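Endolysin 2638A (Staphylococcus phage 2638A, PDB 7AQH) degrades the peptidoglycan of staphylococcal hosts to release phage progeny, the part described being its C-terminal SH3b cell wall-binding domain. Local coordinates at residues K12-S17 and I49-V54; V77-A82 and K89-I94. All coordinates share one frame; numbering follows the deposited sequence.

How the interactions relate
Interactions 1 and 2 show how a small, helix-free SH3b domain combines bulged antiparallel strand pairing with the packing of irregular chain. Both lie at the surface; among their touching residues, Tyr51 and Val54 are buried in interaction 1 and Val77 alone in interaction 2. Interaction 1 joins strand 10-20 to the strands that flank the corner at Asp52, and relies on backbone hydrogen bonds with a tyrosine-carboxylate bond beneath them. Interaction 2 has a single direct hydrogen bond, and depends on an indole laid over a peptide, aliphatic contacts and a bridging water. They meet where Ile94 packs against Tyr51 and Ala16, strand 92-93 being a neighbour of strand 10-20 in the same sheet.

Interaction 1 of 2, residues K12-S17 and I49-V54; sequences KAEHAS and IKYDEV
Tyr51 passes beneath the opposing strand to bond Glu14 through its hydroxyl. From CB, CG sits between the backbone N and the carbonyl carbon (chi1 62°), a rotation that swings the ring beneath residues 14-16. CD1 lies 3.2 Å from Ala16 O, which rests over one ring face, displaced toward the rim. At the ring's edge lies Glu14 CD, and CE2 is 3.7 Å from Glu14 CG. CZ packs against the methyl of Ala16 at 3.6 Å, and at the tip the hydroxyl donates to Glu14 OE2 over 2.7 Å. That oxygen is approached on its anti side, 35° out of the carboxylate plane. Glu14 is extended, with CG anti to its backbone N (chi1 174°), which carries the carboxylate down to the phenol; its other oxygen, OE1, touches Val54 CG2 and forms a salt bridge with Lys12 NZ whose hydrogen bond is weak. The backbones belong to the antiparallel, strongly bent sheet of the SH3b fold, and between Ala13 and Ala16 the register slips by one residue in a beta bulge, where the chain of 49-54 turns its corner at Asp52. Lys12 and Val54 form a hydrogen-bonded pair on one side of the bulge, with Val54 N to Lys12 O at 2.9 Å, and Ala16 pairs with Tyr51 on the other. The bond from Glu14 N to Asp52 O within the bulge is weak, at 3.3 Å, and so is that from Ala16 N to Tyr51 O. The ring of His15 comes alongside the corner, its ND1 3.8 Å from Asp52 CB.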
loop_
_atom_site.group_PDB
_atom_site.type_symbol
_atom_site.label_atom_id
_atom_site.label_comp_id
_atom_site.label_asym_id
_atom_site.label_seq_id
_atom_site.Cartn_x
_atom_site.Cartn_y
_atom_site.Cartn_z
ATOM N N LYS A 12 -0.662 10.618 -1.820
ATOM C CA LYS A 12 0.137 11.647 -1.175
ATOM C C LYS A 12 1.602 11.241 -1.216
ATOM O O LYS A 12 1.931 10.063 -1.047
ATOM C CB LYS A 12 -0.307 11.867 0.275
ATOM C CG LYS A 12 0.617 12.769 1.077
ATOM C CD LYS A 12 0.306 12.688 2.563
ATOM C CE LYS A 12 0.466 11.266 3.081
ATOM N NZ LYS A 12 0.126 11.155 4.527
ATOM N N ALA A 13 2.472 12.220 -1.442
ATOM C CA ALA A 13 3.901 11.954 -1.462
ATOM C C ALA A 13 4.406 11.719 -0.044
ATOM O O ALA A 13 4.022 12.421 0.896
ATOM C CB ALA A 13 4.656 13.115 -2.110
ATOM N N GLU A 14 5.271 10.719 0.105
ATOM C CA GLU A 14 5.842 10.381 1.403
ATOM C C GLU A 14 7.005 9.418 1.228
ATOM O O GLU A 14 6.847 8.345 0.638
ATOM C CB GLU A 14 4.775 9.777 2.320
ATOM C CG GLU A 14 5.312 9.260 3.642
ATOM C CD GLU A 14 4.211 8.845 4.598
ATOM O OE1 GLU A 14 3.105 9.417 4.515
ATOM O OE2 GLU A 14 4.452 7.943 5.427
ATOM N N HIS A 15 8.175 9.787 1.741
ATOM C CA HIS A 15 9.384 8.989 1.582
ATOM C C HIS A 15 9.712 8.361 2.930
ATOM O O HIS A 15 10.167 9.053 3.848
ATOM C CB HIS A 15 10.537 9.861 1.089
ATOM C CG HIS A 15 10.297 10.467 -0.258
ATOM N ND1 HIS A 15 10.166 9.713 -1.404
ATOM C CD2 HIS A 15 10.136 11.758 -0.637
ATOM C CE1 HIS A 15 9.946 10.514 -2.432
ATOM N NE2 HIS A 15 9.923 11.759 -1.994
ATOM N N ALA A 16 9.504 7.051 3.042
ATOM C CA ALA A 16 9.801 6.334 4.275
ATOM C C ALA A 16 9.922 4.846 3.969
ATOM O O ALA A 16 9.607 4.390 2.866
ATOM C CB ALA A 16 8.732 6.597 5.342
ATOM N N SER A 17 10.388 4.095 4.967
ATOM C CA SER A 17 10.574 2.654 4.869
ATOM C C SER A 17 9.501 1.932 5.673
ATOM O O SER A 17 9.070 2.408 6.727
ATOM C CB SER A 17 11.953 2.228 5.369
ATOM O OG SER A 17 12.078 2.480 6.757
ATOM N N ILE A 49 10.740 -2.543 2.837
ATOM C CA ILE A 49 10.750 -1.843 1.560
ATOM C C ILE A 49 10.671 -0.351 1.835
ATOM O O ILE A 49 10.248 0.088 2.907
ATOM C CB ILE A 49 9.589 -2.291 0.639
ATOM C CG1 ILE A 49 8.234 -2.107 1.332
ATOM C CG2 ILE A 49 9.764 -3.742 0.224
ATOM C CD1 ILE A 49 7.673 -0.702 1.253
ATOM N N LYS A 50 11.088 0.436 0.851
ATOM C CA LYS A 50 10.999 1.889 0.911
ATOM C C LYS A 50 10.026 2.367 -0.155
ATOM O O LYS A 50 10.266 2.176 -1.354
ATOM C CB LYS A 50 12.361 2.568 0.745
ATOM C CG LYS A 50 13.296 2.420 1.932
ATOM C CD LYS A 50 14.562 3.240 1.725
ATOM C CE LYS A 50 15.495 3.169 2.923
ATOM N NZ LYS A 50 15.940 1.792 3.229
ATOM N N TYR A 51 8.936 2.977 0.288
ATOM C CA TYR A 51 7.895 3.491 -0.580
ATOM C C TYR A 51 8.065 4.992 -0.756
ATOM O O TYR A 51 8.704 5.671 0.051
ATOM C CB TYR A 51 6.522 3.179 0.009
ATOM C CG TYR A 51 6.275 3.820 1.362
ATOM C CD1 TYR A 51 6.664 3.184 2.534
ATOM C CD2 TYR A 51 5.647 5.054 1.467
ATOM C CE1 TYR A 51 6.441 3.757 3.771
ATOM C CE2 TYR A 51 5.418 5.638 2.703
ATOM C CZ TYR A 51 5.817 4.984 3.851
ATOM O OH TYR A 51 5.590 5.562 5.082
ATOM N N ASP A 52 7.463 5.508 -1.825
ATOM C CA ASP A 52 7.545 6.921 -2.159
ATOM C C ASP A 52 6.182 7.587 -2.250
ATOM O O ASP A 52 6.115 8.801 -2.474
ATOM C CB ASP A 52 8.301 7.113 -3.483
ATOM C CG ASP A 52 7.712 6.291 -4.613
ATOM O OD1 ASP A 52 6.573 5.801 -4.466
ATOM O OD2 ASP A 52 8.389 6.134 -5.649
ATOM N N GLU A 53 5.099 6.831 -2.087
ATOM C CA GLU A 53 3.756 7.379 -2.188
ATOM C C GLU A 53 2.808 6.515 -1.369
ATOM O O GLU A 53 2.975 5.295 -1.280
ATOM C CB GLU A 53 3.296 7.449 -3.649
ATOM C CG GLU A 53 1.998 8.207 -3.861
ATOM C CD GLU A 53 1.532 8.163 -5.304
ATOM O OE1 GLU A 53 1.793 7.146 -5.981
ATOM O OE2 GLU A 53 0.911 9.145 -5.761
ATOM N N VAL A 54 1.811 7.162 -0.773
ATOM C CA VAL A 54 0.789 6.493 0.020
ATOM C C VAL A 54 -0.563 6.741 -0.632
ATOM O O VAL A 54 -0.838 7.849 -1.106
ATOM C CB VAL A 54 0.787 6.978 1.484
ATOM C CG1 VAL A 54 -0.222 6.190 2.302
ATOM C CG2 VAL A 54 2.179 6.859 2.085
#

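Interaction 2 of 2, residues V77-A82 and K89-I94; sequences VRTWDA and KLWGEI
The indole of Trp91 lies with one face over the backbone of Val77 and Arg78. Arg78 N stands above the centre of the ring system, Val77 C is nearer the rim, and Arg78 CA makes a CH-pi contact 4.1 Å from the centroid of the five-membered ring, 19° off its normal. CG is anti to the carbonyl carbon of Trp91 (chi1 -55°), which folds the ring back over this peptide; Thr79 CG2 approaches the benzo part at CZ2. The second flat group, the guanidinium of Arg78, has Leu90 CD1 over one face, offset toward the rim, and the same methyl touches Arg78 CD at 3.9 Å. The polar end of that arginine is held by Gly88, whose carbonyl accepts from NH2. Here strand 72-77 of the SH3b fold runs into the loop that leads to the C-terminal strand 92-93, and the returning chain folds across its end. The direct hydrogen bond runs from Trp91 N to Val77 O, 2.9 Å long, with the donor tilted 23° from the carbonyl plane. Leu90 CD1 lies 3.4 Å from that oxygen and also packs on Val77 CB, while Val61 and Val63 of strand 60-66 meet the Val77 side chain. A water joins the two segments at the edge of the contact: it accepts from Thr79 N at 2.8 Å, donates to Lys89 O and takes a weak bond from Trp91 NE1. Arg78 CB sits 3.4 Å from Lys89 O, and Lys89 NZ pairs with a sulfonate buffer molecule, probably from the crystallisation liquor.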
loop_
_atom_site.group_PDB
_atom_site.type_symbol
_atom_site.label_atom_id
_atom_site.label_comp_id
_atom_site.label_asym_id
_atom_site.label_seq_id
_atom_site.Cartn_x
_atom_site.Cartn_y
_atom_site.Cartn_z
ATOM N N VAL A 77 -1.534 -1.507 3.891
ATOM C CA VAL A 77 -0.808 -1.398 5.150
ATOM C C VAL A 77 -1.773 -1.247 6.318
ATOM O O VAL A 77 -1.369 -1.331 7.482
ATOM C CB VAL A 77 0.189 -0.225 5.110
ATOM C CG1 VAL A 77 1.263 -0.479 4.064
ATOM C CG2 VAL A 77 -0.540 1.081 4.828
ATOM N N ARG A 78 -3.051 -1.023 6.022
ATOM C CA ARG A 78 -4.038 -0.863 7.083
ATOM C C ARG A 78 -5.410 -0.667 6.454
ATOM O O ARG A 78 -5.529 -0.229 5.306
ATOM C CB ARG A 78 -3.695 0.315 8.000
ATOM C CG ARG A 78 -3.873 1.681 7.359
ATOM C CD ARG A 78 -3.101 2.743 8.124
ATOM N NE ARG A 78 -3.329 2.653 9.564
ATOM C CZ ARG A 78 -2.754 3.446 10.462
ATOM N NH1 ARG A 78 -1.911 4.393 10.070
ATOM N NH2 ARG A 78 -3.019 3.292 11.751
ATOM N N THR A 79 -6.443 -0.995 7.225
ATOM C CA THR A 79 -7.809 -0.802 6.768
ATOM C C THR A 79 -8.178 0.679 6.807
ATOM O O THR A 79 -7.600 1.475 7.551
ATOM C CB THR A 79 -8.785 -1.608 7.625
ATOM O OG1 THR A 79 -8.747 -1.131 8.976
ATOM C CG2 THR A 79 -8.417 -3.084 7.603
ATOM N N TRP A 80 -9.162 1.044 5.988
ATOM C CA TRP A 80 -9.547 2.442 5.835
ATOM C C TRP A 80 -11.031 2.518 5.518
ATOM O O TRP A 80 -11.488 1.918 4.541
ATOM C CB TRP A 80 -8.720 3.111 4.733
ATOM C CG TRP A 80 -9.201 4.473 4.339
ATOM C CD1 TRP A 80 -9.136 5.614 5.084
ATOM C CD2 TRP A 80 -9.807 4.840 3.094
ATOM N NE1 TRP A 80 -9.671 6.668 4.382
ATOM C CE2 TRP A 80 -10.091 6.218 3.157
ATOM C CE3 TRP A 80 -10.140 4.134 1.934
ATOM C CZ2 TRP A 80 -10.691 6.906 2.105
ATOM C CZ3 TRP A 80 -10.737 4.818 0.890
ATOM C CH2 TRP A 80 -11.007 6.189 0.983
ATOM N N ASP A 81 -11.776 3.253 6.341
ATOM C CA ASP A 81 -13.201 3.476 6.118
ATOM C C ASP A 81 -13.362 4.781 5.347
ATOM O O ASP A 81 -13.116 5.865 5.886
ATOM C CB ASP A 81 -13.956 3.515 7.443
ATOM C CG ASP A 81 -15.463 3.500 7.258
ATOM O OD1 ASP A 81 -15.935 3.846 6.155
ATOM O OD2 ASP A 81 -16.176 3.140 8.219
ATOM N N ALA A 82 -13.780 4.674 4.084
ATOM C CA ALA A 82 -13.847 5.848 3.221
ATOM C C ALA A 82 -14.871 6.861 3.717
ATOM O O ALA A 82 -14.678 8.070 3.540
ATOM C CB ALA A 82 -14.169 5.428 1.788
ATOM N N LYS A 89 -5.393 -0.922 12.516
ATOM C CA LYS A 89 -4.047 -1.225 12.978
ATOM C C LYS A 89 -3.077 -1.292 11.805
ATOM O O LYS A 89 -3.417 -1.775 10.723
ATOM C CB LYS A 89 -4.039 -2.567 13.710
ATOM C CG LYS A 89 -2.729 -2.897 14.416
ATOM C CD LYS A 89 -2.803 -4.228 15.153
ATOM C CE LYS A 89 -3.902 -4.229 16.205
ATOM N NZ LYS A 89 -3.916 -5.522 16.948
ATOM N N LEU A 90 -1.863 -0.797 12.023
ATOM C CA LEU A 90 -0.831 -0.843 10.998
ATOM C C LEU A 90 -0.246 -2.247 10.931
ATOM O O LEU A 90 0.034 -2.868 11.961
ATOM C CB LEU A 90 0.276 0.171 11.290
ATOM C CG LEU A 90 1.162 0.554 10.108
ATOM C CD1 LEU A 90 0.337 1.184 8.992
ATOM C CD2 LEU A 90 2.268 1.491 10.563
ATOM N N TRP A 91 -0.066 -2.752 9.710
ATOM C CA TRP A 91 0.468 -4.092 9.493
ATOM C C TRP A 91 1.990 -4.133 9.506
ATOM O O TRP A 91 2.579 -5.122 9.055
ATOM C CB TRP A 91 -0.064 -4.669 8.178
ATOM C CG TRP A 91 -1.566 -4.677 8.078
ATOM C CD1 TRP A 91 -2.455 -4.410 9.079
ATOM C CD2 TRP A 91 -2.349 -4.968 6.914
ATOM N NE1 TRP A 91 -3.741 -4.516 8.610
ATOM C CE2 TRP A 91 -3.704 -4.857 7.284
ATOM C CE3 TRP A 91 -2.038 -5.312 5.594
ATOM C CZ2 TRP A 91 -4.745 -5.078 6.384
ATOM C CZ3 TRP A 91 -3.074 -5.530 4.702
ATOM C CH2 TRP A 91 -4.411 -5.412 5.102
ATOM N N GLY A 92 2.633 -3.092 10.014
ATOM C CA GLY A 92 4.078 -3.057 10.043
ATOM C C GLY A 92 4.554 -1.832 10.785
ATOM O O GLY A 92 3.787 -1.193 11.508
ATOM N N GLU A 93 5.829 -1.505 10.597
ATOM C CA GLU A 93 6.435 -0.353 11.244
ATOM C C GLU A 93 6.965 0.612 10.192
ATOM O O GLU A 93 7.376 0.204 9.103
ATOM C CB GLU A 93 7.572 -0.773 12.187
ATOM C CG GLU A 93 7.100 -1.442 13.468
ATOM C CD GLU A 93 8.249 -1.976 14.297
ATOM O OE1 GLU A 93 9.389 -2.010 13.784
ATOM O OE2 GLU A 93 8.010 -2.379 15.453
ATOM N N ILE A 94 6.952 1.898 10.528
ATOM C CA ILE A 94 7.419 2.927 9.606
ATOM C C ILE A 94 8.582 3.699 10.215
ATOM O O ILE A 94 9.736 3.283 10.111
ATOM C CB ILE A 94 6.277 3.881 9.209
ATOM C CG1 ILE A 94 5.142 3.100 8.543
ATOM C CG2 ILE A 94 6.792 4.979 8.283
ATOM C CD1 ILE A 94 3.958 3.953 8.154
HETATM O O HOH W 1 -5.944 -2.225 9.706
#